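Local coordinates for protein WA352 (Oryza sativa subsp. indica, PDB 5ZT3) that is a mitochondrial protein linked to cytoplasmic male sterility in rice, represented here by an all-helical DUF8018 fragment whose molecular activity is not established, at residues 105-108 and 114-117; 67-72 and 116-121; 79-84 and 124-129; 60-65 and 93-98. All coordinates share one frame; numbering follows the deposited sequence.

Contact 1: 105-108 and 114-117; sequences LDDL and QSAT
Asp107 OD2 is gripped by two donors of Thr117 at the start of helix 116-124. Thr117 OG1 donates over 2.6 Å to the anti lone pair of Asp107 OD2, the one away from OD1, while Thr117 N donates to the same Asp107 OD2 over 3.0 Å with an angle of 153°. The carboxylate gets there because CG of Asp107 stands anti to the backbone N (chi1 -163°), which sends the group across the short turn between the two helices. One side is close-packed: Leu108 CG rests 3.7 Å from Thr117 CG2, the two side chains crossing at about a right angle, and the methyl Leu108 CD2 lies 3.6 Å from the hydroxyl Ser115 OG. The other side is wetter. There a water donates to Asp107 OD1 and accepts from Ala116 N, each over 2.9 Å, and OD1 also pairs with Arg111. With an alanine here instead of Asp107, Thr117 N and OG1 are likely to lose their shared acceptor and Arg111 its anionic mate. Ser115 is the N-cap residue, its OG bonded to Phe118 N and Asn112 O. The whole is a short alpha-alpha (helix-loop-helix) connection, with a carboxylate from the preceding helix binding one first-turn amide directly and a second through a water.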
loop_
_atom_site.group_PDB
_atom_site.type_symbol
_atom_site.label_atom_id
_atom_site.label_comp_id
_atom_site.label_asym_id
_atom_site.label_seq_id
_atom_site.Cartn_x
_atom_site.Cartn_y
_atom_site.Cartn_z
ATOM N N LEU A 105 9.419 2.795 3.864
ATOM C CA LEU A 105 9.737 1.645 4.705
ATOM C C LEU A 105 11.119 1.790 5.330
ATOM O O LEU A 105 11.305 1.503 6.523
ATOM C CB LEU A 105 9.634 0.354 3.895
ATOM C CG LEU A 105 9.921 -0.912 4.707
ATOM C CD1 LEU A 105 8.931 -1.046 5.846
ATOM C CD2 LEU A 105 9.908 -2.150 3.826
ATOM N N ASP A 106 12.099 2.269 4.554
ATOM C CA ASP A 106 13.435 2.481 5.111
ATOM C C ASP A 106 13.402 3.489 6.253
ATOM O O ASP A 106 14.090 3.313 7.270
ATOM C CB ASP A 106 14.403 2.949 4.023
ATOM C CG ASP A 106 15.715 3.468 4.593
ATOM O OD1 ASP A 106 16.578 2.637 4.938
ATOM O OD2 ASP A 106 15.884 4.703 4.694
ATOM N N ASP A 107 12.622 4.558 6.096
ATOM C CA ASP A 107 12.510 5.585 7.131
ATOM C C ASP A 107 11.946 4.992 8.419
ATOM O O ASP A 107 12.467 5.244 9.515
ATOM C CB ASP A 107 11.610 6.712 6.598
ATOM C CG ASP A 107 11.722 8.011 7.387
ATOM O OD1 ASP A 107 12.773 8.273 8.003
ATOM O OD2 ASP A 107 10.750 8.804 7.369
ATOM N N LEU A 108 10.878 4.198 8.304
ATOM C CA LEU A 108 10.291 3.540 9.469
ATOM C C LEU A 108 11.253 2.535 10.084
ATOM O O LEU A 108 11.366 2.451 11.312
ATOM C CB LEU A 108 9.000 2.830 9.071
ATOM C CG LEU A 108 7.857 3.717 8.609
ATOM C CD1 LEU A 108 6.732 2.843 8.089
ATOM C CD2 LEU A 108 7.367 4.587 9.755
ATOM N N GLN A 114 10.247 8.012 15.496
ATOM C CA GLN A 114 10.912 9.300 15.359
ATOM C C GLN A 114 11.080 9.731 13.909
ATOM O O GLN A 114 11.822 10.678 13.637
ATOM C CB GLN A 114 12.262 9.295 16.084
ATOM C CG GLN A 114 12.129 9.372 17.602
ATOM C CD GLN A 114 13.466 9.550 18.297
ATOM O OE1 GLN A 114 14.469 9.873 17.661
ATOM N NE2 GLN A 114 13.484 9.344 19.612
ATOM N N SER A 115 10.398 9.079 12.977
ATOM C CA SER A 115 10.552 9.376 11.560
ATOM C C SER A 115 9.448 10.309 11.072
ATOM O O SER A 115 8.338 10.327 11.608
ATOM C CB SER A 115 10.521 8.085 10.742
ATOM O OG SER A 115 9.270 7.435 10.883
ATOM N N ALA A 116 9.764 11.070 10.022
ATOM C CA ALA A 116 8.733 11.855 9.356
ATOM C C ALA A 116 7.652 10.952 8.779
ATOM O O ALA A 116 6.467 11.302 8.807
ATOM C CB ALA A 116 9.352 12.709 8.254
ATOM N N THR A 117 8.043 9.782 8.258
ATOM C CA THR A 117 7.068 8.861 7.684
ATOM C C THR A 117 6.049 8.419 8.720
ATOM O O THR A 117 4.847 8.377 8.434
ATOM C CB THR A 117 7.772 7.646 7.084
ATOM O OG1 THR A 117 8.607 8.074 6.004
ATOM C CG2 THR A 117 6.759 6.646 6.549
HETATM O O HOH W 1 12.540 10.840 9.284
#

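Contact 2: 67-72 and 116-121; sequences RKMAGL and ATFWRL
A steep helix-helix crossing joins the C-terminal end of helix 45-72 to the first turns of helix 116-124, with a Met-aromatic contact between Met69 and Phe118 at its centre. The axes of the two short segments come within 11.2 Å of each other at a crossing angle of -80°. Met69 folds back at chi2 and chi3 (-61° and -59°), and this bend carries its methyl into the angle between Phe118 and Leu121. Met69 CE lies 3.7 Å from Phe118 CD1 and 3.8 Å from Leu121 CB, whereas Met69 SD stands 5.2 Å from the centroid of the Phe118 ring, in an oblique approach. Leu121 CD1 in turn touches Met69 CG at 3.9 Å. Leu108 and Trp78 also pack on Met69, which places it where several helices converge. Were Met69 cut back to an alanine, a gap would probably open between Phe118 and Leu121, and the ring would lose its sulfur and methyl neighbours. On its own helix, Phe118 turns its edge to Trp119, CE2 over the centre of the indole face. Toward the end of helix 45-72, Leu72 CB packs 3.6 Å from Phe118 CE1, and the carbonyl Leu72 O meets that same CE1 at the ring edge, 3.5 Å away.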
loop_
_atom_site.group_PDB
_atom_site.type_symbol
_atom_site.label_atom_id
_atom_site.label_comp_id
_atom_site.label_asym_id
_atom_site.label_seq_id
_atom_site.Cartn_x
_atom_site.Cartn_y
_atom_site.Cartn_z
ATOM N N ARG A 67 2.117 -3.484 8.484
ATOM C CA ARG A 67 2.406 -4.262 9.681
ATOM C C ARG A 67 3.319 -3.490 10.621
ATOM O O ARG A 67 3.146 -3.537 11.845
ATOM C CB ARG A 67 2.984 -5.624 9.300
ATOM C CG ARG A 67 1.901 -6.591 8.818
ATOM C CD ARG A 67 2.446 -7.966 8.446
ATOM N NE ARG A 67 2.680 -8.825 9.605
ATOM C CZ ARG A 67 1.740 -9.249 10.451
ATOM N NH1 ARG A 67 2.074 -10.021 11.479
ATOM N NH2 ARG A 67 0.464 -8.918 10.281
ATOM N N LYS A 68 4.303 -2.773 10.078
ATOM C CA LYS A 68 5.162 -1.938 10.918
ATOM C C LYS A 68 4.351 -0.860 11.627
ATOM O O LYS A 68 4.474 -0.663 12.846
ATOM C CB LYS A 68 6.248 -1.308 10.047
ATOM C CG LYS A 68 7.221 -0.409 10.785
ATOM C CD LYS A 68 8.120 -1.218 11.701
ATOM C CE LYS A 68 9.384 -0.449 12.045
ATOM N NZ LYS A 68 10.310 -1.240 12.907
ATOM N N MET A 69 3.512 -0.143 10.876
ATOM C CA MET A 69 2.723 0.931 11.471
ATOM C C MET A 69 1.699 0.407 12.467
ATOM O O MET A 69 1.351 1.119 13.418
ATOM C CB MET A 69 2.001 1.731 10.382
ATOM C CG MET A 69 2.909 2.643 9.558
ATOM S SD MET A 69 3.748 3.898 10.551
ATOM C CE MET A 69 2.354 4.780 11.268
ATOM N N ALA A 70 1.184 -0.807 12.252
ATOM C CA ALA A 70 0.167 -1.337 13.151
ATOM C C ALA A 70 0.694 -1.397 14.576
ATOM O O ALA A 70 -0.029 -1.072 15.525
ATOM C CB ALA A 70 -0.271 -2.723 12.691
ATOM N N GLY A 71 1.964 -1.779 14.736
ATOM C CA GLY A 71 2.602 -1.815 16.038
ATOM C C GLY A 71 3.063 -0.459 16.529
ATOM O O GLY A 71 2.945 -0.166 17.722
ATOM N N LEU A 72 3.607 0.378 15.640
ATOM C CA LEU A 72 4.040 1.709 16.060
ATOM C C LEU A 72 2.862 2.612 16.413
ATOM O O LEU A 72 3.013 3.536 17.224
ATOM C CB LEU A 72 4.851 2.379 14.951
ATOM C CG LEU A 72 6.166 1.712 14.558
ATOM C CD1 LEU A 72 6.797 2.442 13.376
ATOM C CD2 LEU A 72 7.128 1.662 15.744
ATOM N N ALA A 116 9.764 11.070 10.022
ATOM C CA ALA A 116 8.733 11.855 9.356
ATOM C C ALA A 116 7.652 10.952 8.779
ATOM O O ALA A 116 6.467 11.302 8.807
ATOM C CB ALA A 116 9.352 12.709 8.254
ATOM N N THR A 117 8.043 9.782 8.258
ATOM C CA THR A 117 7.068 8.861 7.684
ATOM C C THR A 117 6.049 8.419 8.720
ATOM O O THR A 117 4.847 8.377 8.434
ATOM C CB THR A 117 7.772 7.646 7.084
ATOM O OG1 THR A 117 8.607 8.074 6.004
ATOM C CG2 THR A 117 6.759 6.646 6.549
ATOM N N PHE A 118 6.504 8.079 9.928
ATOM C CA PHE A 118 5.573 7.686 10.979
ATOM C C PHE A 118 4.509 8.758 11.191
ATOM O O PHE A 118 3.310 8.466 11.204
ATOM C CB PHE A 118 6.321 7.410 12.280
ATOM C CG PHE A 118 5.420 7.268 13.465
ATOM C CD1 PHE A 118 4.785 6.062 13.720
ATOM C CD2 PHE A 118 5.202 8.326 14.337
ATOM C CE1 PHE A 118 3.961 5.914 14.819
ATOM C CE2 PHE A 118 4.372 8.188 15.435
ATOM C CZ PHE A 118 3.750 6.976 15.677
ATOM N N TRP A 119 4.935 10.010 11.358
ATOM C CA TRP A 119 3.977 11.073 11.656
ATOM C C TRP A 119 3.079 11.376 10.462
ATOM O O TRP A 119 1.880 11.637 10.630
ATOM C CB TRP A 119 4.705 12.316 12.160
ATOM C CG TRP A 119 5.077 12.148 13.569
ATOM C CD1 TRP A 119 6.327 11.954 14.076
ATOM C CD2 TRP A 119 4.174 12.082 14.668
ATOM N NE1 TRP A 119 6.260 11.806 15.441
ATOM C CE2 TRP A 119 4.947 11.885 15.827
ATOM C CE3 TRP A 119 2.786 12.206 14.794
ATOM C CZ2 TRP A 119 4.375 11.789 17.092
ATOM C CZ3 TRP A 119 2.226 12.111 16.049
ATOM C CH2 TRP A 119 3.018 11.909 17.180
ATOM N N ARG A 120 3.631 11.341 9.257
ATOM C CA ARG A 120 2.794 11.543 8.084
ATOM C C ARG A 120 1.699 10.484 7.999
ATOM O O ARG A 120 0.531 10.802 7.741
ATOM C CB ARG A 120 3.663 11.544 6.833
ATOM C CG ARG A 120 2.893 11.798 5.565
ATOM C CD ARG A 120 3.813 12.090 4.397
ATOM N NE ARG A 120 4.431 13.409 4.502
ATOM C CZ ARG A 120 5.722 13.617 4.736
ATOM N NH1 ARG A 120 6.192 14.855 4.815
ATOM N NH2 ARG A 120 6.550 12.593 4.887
ATOM N N LEU A 121 2.055 9.224 8.249
ATOM C CA LEU A 121 1.091 8.133 8.146
ATOM C C LEU A 121 0.090 8.157 9.301
ATOM O O LEU A 121 -1.095 7.866 9.095
ATOM C CB LEU A 121 1.825 6.799 8.043
ATOM C CG LEU A 121 2.668 6.648 6.782
ATOM C CD1 LEU A 121 3.262 5.255 6.730
ATOM C CD2 LEU A 121 1.803 6.914 5.561
#

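Contact 3: 79-84 and 124-129; sequences MGWGAR and RVRLRA
Arg126 lays its side chain along one face of the Trp81 indole. It begins at CB, which points toward the helical segment and comes 4.2 Å from Trp81 CB. The chain runs straight through chi2 and then bends at chi3 (68°), and this bend turns the last atoms flat over the ring. Arg126 CD is the first to meet the face: it stands 4.0 Å from the centroid of the Trp81 five-membered ring, close to the ring normal, as a CH-pi contact. NE follows near Trp81 CD1 and NE1, at the pyrrole side. Arg126 CZ lies 4.0 Å from the same Trp81 five-membered centroid in a cation-pi contact, with the guanidinium and indole planes only 17° apart. At the tip, Arg126 NH1 passes over the six-membered ring and reaches Trp81 CZ2 at 3.4 Å. The guanidinium thus lies flat on the indole, stacked plane to plane. Both side chains are largely on the surface of the molecule. Deeper in, a water joins the backbones, donating to Trp81 O over 2.9 Å and accepting from Arg126 N over 3.0 Å, while Gly82 CA meets Val125 CG2 at 4.4 Å. Val125 is the first residue to leave helical geometry after helix 116-124. The C-terminal tail that follows is held further by backbone bonds of Arg126 to Asp77 and Arg128 to Ser75. It therefore runs beside the short helix 78-81 and the loop leading into it from helix 45-72.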
loop_
_atom_site.group_PDB
_atom_site.type_symbol
_atom_site.label_atom_id
_atom_site.label_comp_id
_atom_site.label_asym_id
_atom_site.label_seq_id
_atom_site.Cartn_x
_atom_site.Cartn_y
_atom_site.Cartn_z
ATOM N N MET A 79 -4.446 -2.550 10.105
ATOM C CA MET A 79 -4.813 -3.802 9.453
ATOM C C MET A 79 -6.140 -3.705 8.709
ATOM O O MET A 79 -6.362 -4.479 7.771
ATOM C CB MET A 79 -4.819 -4.960 10.455
ATOM C CG MET A 79 -3.445 -5.263 11.044
ATOM S SD MET A 79 -2.181 -5.563 9.782
ATOM C CE MET A 79 -2.722 -7.112 9.092
ATOM N N GLY A 80 -7.016 -2.776 9.080
ATOM C CA GLY A 80 -8.279 -2.646 8.381
ATOM C C GLY A 80 -8.262 -1.653 7.234
ATOM O O GLY A 80 -8.869 -1.906 6.190
ATOM N N TRP A 81 -7.556 -0.534 7.404
ATOM C CA TRP A 81 -7.644 0.583 6.471
ATOM C C TRP A 81 -6.284 1.156 6.093
ATOM O O TRP A 81 -6.234 2.193 5.411
ATOM C CB TRP A 81 -8.523 1.690 7.072
ATOM C CG TRP A 81 -9.947 1.292 7.270
ATOM C CD1 TRP A 81 -10.538 0.910 8.436
ATOM C CD2 TRP A 81 -10.960 1.239 6.266
ATOM N NE1 TRP A 81 -11.865 0.621 8.218
ATOM C CE2 TRP A 81 -12.147 0.818 6.893
ATOM C CE3 TRP A 81 -10.980 1.514 4.896
ATOM C CZ2 TRP A 81 -13.345 0.661 6.197
ATOM C CZ3 TRP A 81 -12.171 1.356 4.205
ATOM C CH2 TRP A 81 -13.335 0.933 4.858
ATOM N N GLY A 82 -5.188 0.500 6.474
ATOM C CA GLY A 82 -3.873 1.071 6.259
ATOM C C GLY A 82 -3.526 1.320 4.805
ATOM O O GLY A 82 -2.785 2.259 4.500
ATOM N N ALA A 83 -4.027 0.491 3.888
ATOM C CA ALA A 83 -3.651 0.700 2.494
ATOM C C ALA A 83 -4.105 2.062 1.997
ATOM O O ALA A 83 -3.414 2.679 1.177
ATOM C CB ALA A 83 -4.171 -0.432 1.611
ATOM N N ARG A 84 -5.248 2.559 2.484
ATOM C CA ARG A 84 -5.718 3.876 2.058
ATOM C C ARG A 84 -4.754 4.975 2.467
ATOM O O ARG A 84 -4.616 5.978 1.752
ATOM C CB ARG A 84 -7.124 4.152 2.601
ATOM C CG ARG A 84 -8.209 3.183 2.113
ATOM C CD ARG A 84 -8.607 3.378 0.639
ATOM N NE ARG A 84 -7.508 3.098 -0.282
ATOM C CZ ARG A 84 -7.096 1.880 -0.626
ATOM N NH1 ARG A 84 -7.696 0.801 -0.137
ATOM N NH2 ARG A 84 -6.068 1.739 -1.450
ATOM N N ARG A 124 -2.657 10.487 8.322
ATOM C CA ARG A 124 -3.504 10.063 7.209
ATOM C C ARG A 124 -4.530 9.008 7.610
ATOM O O ARG A 124 -5.651 9.009 7.085
ATOM C CB ARG A 124 -2.639 9.459 6.106
ATOM C CG ARG A 124 -1.809 10.429 5.321
ATOM C CD ARG A 124 -1.064 9.683 4.249
ATOM N NE ARG A 124 -0.163 10.531 3.480
ATOM C CZ ARG A 124 0.680 10.065 2.565
ATOM N NH1 ARG A 124 0.731 8.761 2.312
ATOM N NH2 ARG A 124 1.469 10.903 1.906
ATOM N N VAL A 125 -4.157 8.067 8.471
ATOM C CA VAL A 125 -4.879 6.807 8.622
ATOM C C VAL A 125 -6.174 6.988 9.408
ATOM O O VAL A 125 -6.276 7.825 10.314
ATOM C CB VAL A 125 -3.964 5.745 9.272
ATOM C CG1 VAL A 125 -3.750 6.009 10.768
ATOM C CG2 VAL A 125 -4.521 4.351 9.060
ATOM N N ARG A 126 -7.175 6.174 9.070
ATOM C CA ARG A 126 -8.369 6.074 9.898
ATOM C C ARG A 126 -8.028 5.469 11.255
ATOM O O ARG A 126 -7.232 4.529 11.356
ATOM C CB ARG A 126 -9.392 5.174 9.211
ATOM C CG ARG A 126 -10.198 5.868 8.160
ATOM C CD ARG A 126 -11.256 4.939 7.602
ATOM N NE ARG A 126 -12.296 4.613 8.572
ATOM C CZ ARG A 126 -13.485 4.126 8.224
ATOM N NH1 ARG A 126 -13.753 3.916 6.947
ATOM N NH2 ARG A 126 -14.400 3.852 9.144
ATOM N N LEU A 127 -8.647 5.999 12.299
ATOM C CA LEU A 127 -8.429 5.487 13.643
ATOM C C LEU A 127 -9.457 4.407 13.962
ATOM O O LEU A 127 -10.523 4.332 13.350
ATOM C CB LEU A 127 -8.539 6.619 14.663
ATOM C CG LEU A 127 -7.554 7.761 14.422
ATOM C CD1 LEU A 127 -7.747 8.849 15.454
ATOM C CD2 LEU A 127 -6.121 7.241 14.449
ATOM N N ARG A 128 -9.110 3.546 14.922
ATOM C CA ARG A 128 -10.111 2.639 15.473
ATOM C C ARG A 128 -11.206 3.415 16.190
ATOM O O ARG A 128 -12.387 3.048 16.126
ATOM C CB ARG A 128 -9.471 1.689 16.481
ATOM C CG ARG A 128 -8.270 0.946 16.012
ATOM C CD ARG A 128 -7.650 0.225 17.203
ATOM N NE ARG A 128 -6.447 -0.470 16.792
ATOM C CZ ARG A 128 -6.414 -1.713 16.339
ATOM N NH1 ARG A 128 -7.527 -2.433 16.252
ATOM N NH2 ARG A 128 -5.258 -2.239 15.970
ATOM N N ALA A 129 -10.827 4.481 16.888
ATOM C CA ALA A 129 -11.739 5.268 17.712
ATOM C C ALA A 129 -11.398 6.754 17.618
ATOM O O ALA A 129 -11.531 7.366 16.555
ATOM C CB ALA A 129 -11.671 4.803 19.162
HETATM O O HOH W 2 -6.947 4.801 6.386
#

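Contact 4: 60-65 and 93-98; sequences ELKVEI and TGEEDL
Two carboxylates share the ammonium NZ of Lys62: Glu95 across this contact and Asp27 from elsewhere in the chain. The bond to Glu95 is short; Lys62 NZ lies 2.6 Å from Glu95 OE2, approaching on the syn lone pair of that oxygen, the side of the second oxygen. Lys62 is extended beyond CG, which carries its ammonium away from helix 45-72 to the loop, and the Glu95 chain bends at chi2 (-67°) to meet it, the two side chains crossing at about a right angle. The other oxygen, Glu95 OE1, is taken by Arg35 of helix 29-37. Glu95 therefore lies between two cations and Lys62 between two anions, an alternation that probably offsets the cost of burying these charges and keeps both groups ionised. Beside this polar row is a small apolar contact, where Leu61 CD1 touches Leu98 CD1 at 3.6 Å. The loop is shaped by its own bonds. Thr93 OG1 accepts from Glu95 N over 3.0 Å in an ST turn, and Glu96 OE1 accepts from Asp97 N over 2.9 Å on its anti lone pair. Asp97 then caps helix 98-111 through a bond from Arg100 N to OD1. Together these make a buried salt-bridge network that ties helix 45-72 and helix 29-37 to the loop leading into helix 98-111 in this all-helical domain.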
loop_
_atom_site.group_PDB
_atom_site.type_symbol
_atom_site.label_atom_id
_atom_site.label_comp_id
_atom_site.label_asym_id
_atom_site.label_seq_id
_atom_site.Cartn_x
_atom_site.Cartn_y
_atom_site.Cartn_z
ATOM N N GLU A 60 3.203 -6.338 -1.624
ATOM C CA GLU A 60 4.152 -6.871 -0.654
ATOM C C GLU A 60 4.781 -5.748 0.161
ATOM O O GLU A 60 4.939 -5.867 1.383
ATOM C CB GLU A 60 5.226 -7.691 -1.370
ATOM C CG GLU A 60 6.287 -8.251 -0.433
ATOM C CD GLU A 60 6.965 -9.486 -0.994
ATOM O OE1 GLU A 60 7.068 -9.595 -2.235
ATOM O OE2 GLU A 60 7.396 -10.346 -0.192
ATOM N N LEU A 61 5.128 -4.640 -0.492
ATOM C CA LEU A 61 5.708 -3.507 0.226
ATOM C C LEU A 61 4.685 -2.832 1.130
ATOM O O LEU A 61 4.994 -2.468 2.275
ATOM C CB LEU A 61 6.265 -2.492 -0.768
ATOM C CG LEU A 61 7.767 -2.515 -1.016
ATOM C CD1 LEU A 61 8.101 -1.443 -1.989
ATOM C CD2 LEU A 61 8.522 -2.304 0.269
ATOM N N LYS A 62 3.468 -2.621 0.628
ATOM C CA LYS A 62 2.434 -2.017 1.458
ATOM C C LYS A 62 2.205 -2.832 2.719
ATOM O O LYS A 62 2.051 -2.267 3.806
ATOM C CB LYS A 62 1.124 -1.932 0.693
ATOM C CG LYS A 62 1.075 -0.889 -0.376
ATOM C CD LYS A 62 -0.365 -0.781 -0.850
ATOM C CE LYS A 62 -0.451 0.002 -2.115
ATOM N NZ LYS A 62 -1.873 0.259 -2.445
ATOM N N VAL A 63 2.184 -4.157 2.596
ATOM C CA VAL A 63 1.953 -5.003 3.763
ATOM C C VAL A 63 3.065 -4.823 4.786
ATOM O O VAL A 63 2.804 -4.735 5.988
ATOM C CB VAL A 63 1.757 -6.472 3.350
ATOM C CG1 VAL A 63 1.719 -7.381 4.573
ATOM C CG2 VAL A 63 0.475 -6.620 2.551
ATOM N N GLU A 64 4.314 -4.722 4.328
ATOM C CA GLU A 64 5.400 -4.510 5.277
ATOM C C GLU A 64 5.233 -3.188 6.014
ATOM O O GLU A 64 5.445 -3.114 7.231
ATOM C CB GLU A 64 6.749 -4.580 4.569
ATOM C CG GLU A 64 7.108 -5.987 4.096
ATOM C CD GLU A 64 6.894 -7.034 5.183
ATOM O OE1 GLU A 64 7.382 -6.816 6.314
ATOM O OE2 GLU A 64 6.222 -8.053 4.904
ATOM N N ILE A 65 4.843 -2.136 5.301
ATOM C CA ILE A 65 4.631 -0.836 5.935
ATOM C C ILE A 65 3.459 -0.896 6.906
ATOM O O ILE A 65 3.534 -0.386 8.031
ATOM C CB ILE A 65 4.423 0.255 4.870
ATOM C CG1 ILE A 65 5.700 0.493 4.075
ATOM C CG2 ILE A 65 3.937 1.553 5.499
ATOM C CD1 ILE A 65 5.469 1.277 2.788
ATOM N N THR A 93 -2.873 6.700 -11.131
ATOM C CA THR A 93 -3.715 5.630 -10.609
ATOM C C THR A 93 -4.138 5.850 -9.164
ATOM O O THR A 93 -5.066 5.176 -8.696
ATOM C CB THR A 93 -2.955 4.302 -10.654
ATOM O OG1 THR A 93 -1.810 4.389 -9.800
ATOM C CG2 THR A 93 -2.520 3.975 -12.086
ATOM N N GLY A 94 -3.481 6.760 -8.447
ATOM C CA GLY A 94 -3.658 6.879 -7.015
ATOM C C GLY A 94 -2.759 5.973 -6.197
ATOM O O GLY A 94 -2.705 6.121 -4.967
ATOM N N GLU A 95 -2.055 5.041 -6.834
ATOM C CA GLU A 95 -1.071 4.233 -6.141
ATOM C C GLU A 95 0.217 5.023 -5.954
ATOM O O GLU A 95 0.588 5.863 -6.778
ATOM C CB GLU A 95 -0.765 2.966 -6.937
ATOM C CG GLU A 95 -1.888 1.941 -6.960
ATOM C CD GLU A 95 -2.154 1.328 -5.591
ATOM O OE1 GLU A 95 -3.336 1.080 -5.260
ATOM O OE2 GLU A 95 -1.184 1.100 -4.843
ATOM N N GLU A 96 0.905 4.743 -4.855
ATOM C CA GLU A 96 2.197 5.353 -4.606
ATOM C C GLU A 96 3.255 4.734 -5.512
ATOM O O GLU A 96 3.143 3.585 -5.948
ATOM C CB GLU A 96 2.576 5.172 -3.134
ATOM C CG GLU A 96 3.812 5.930 -2.677
ATOM C CD GLU A 96 3.726 7.420 -2.951
ATOM O OE1 GLU A 96 4.038 7.832 -4.090
ATOM O OE2 GLU A 96 3.362 8.184 -2.025
ATOM N N ASP A 97 4.279 5.525 -5.816
ATOM C CA ASP A 97 5.423 5.050 -6.582
ATOM C C ASP A 97 6.202 4.003 -5.783
ATOM O O ASP A 97 6.383 4.132 -4.572
ATOM C CB ASP A 97 6.309 6.255 -6.903
ATOM C CG ASP A 97 7.668 5.868 -7.433
ATOM O OD1 ASP A 97 8.642 5.911 -6.645
ATOM O OD2 ASP A 97 7.767 5.546 -8.639
ATOM N N LEU A 98 6.669 2.958 -6.475
ATOM C CA LEU A 98 7.333 1.848 -5.794
ATOM C C LEU A 98 8.556 2.319 -5.010
ATOM O O LEU A 98 8.744 1.947 -3.844
ATOM C CB LEU A 98 7.715 0.773 -6.808
ATOM C CG LEU A 98 8.282 -0.531 -6.246
ATOM C CD1 LEU A 98 7.230 -1.337 -5.503
ATOM C CD2 LEU A 98 8.917 -1.349 -7.363
#

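After helix 29-37 the chain enters helix 45-72, which supplies one side of contacts 4 and 2. Contact 4 closes first, when the loop 93-98 returns to residues 60-65 before helix 98-111. Contact 1 follows in series, turning that helix into helix 116-124. Contact 2 reaches back from helix 116-124 to residues 67-72, and contact 3 closes last, bringing the C-terminal tail to residues 79-84. The loop of contact 3 encloses contact 1, while contacts 2, 3 and 4 cross one another in sequence. Contacts 1 and 2 share Ala116 and Thr117, with centres about 7 Å apart; Leu105 and Leu108 extend the packing to Leu61 and Ile65 of contact 4.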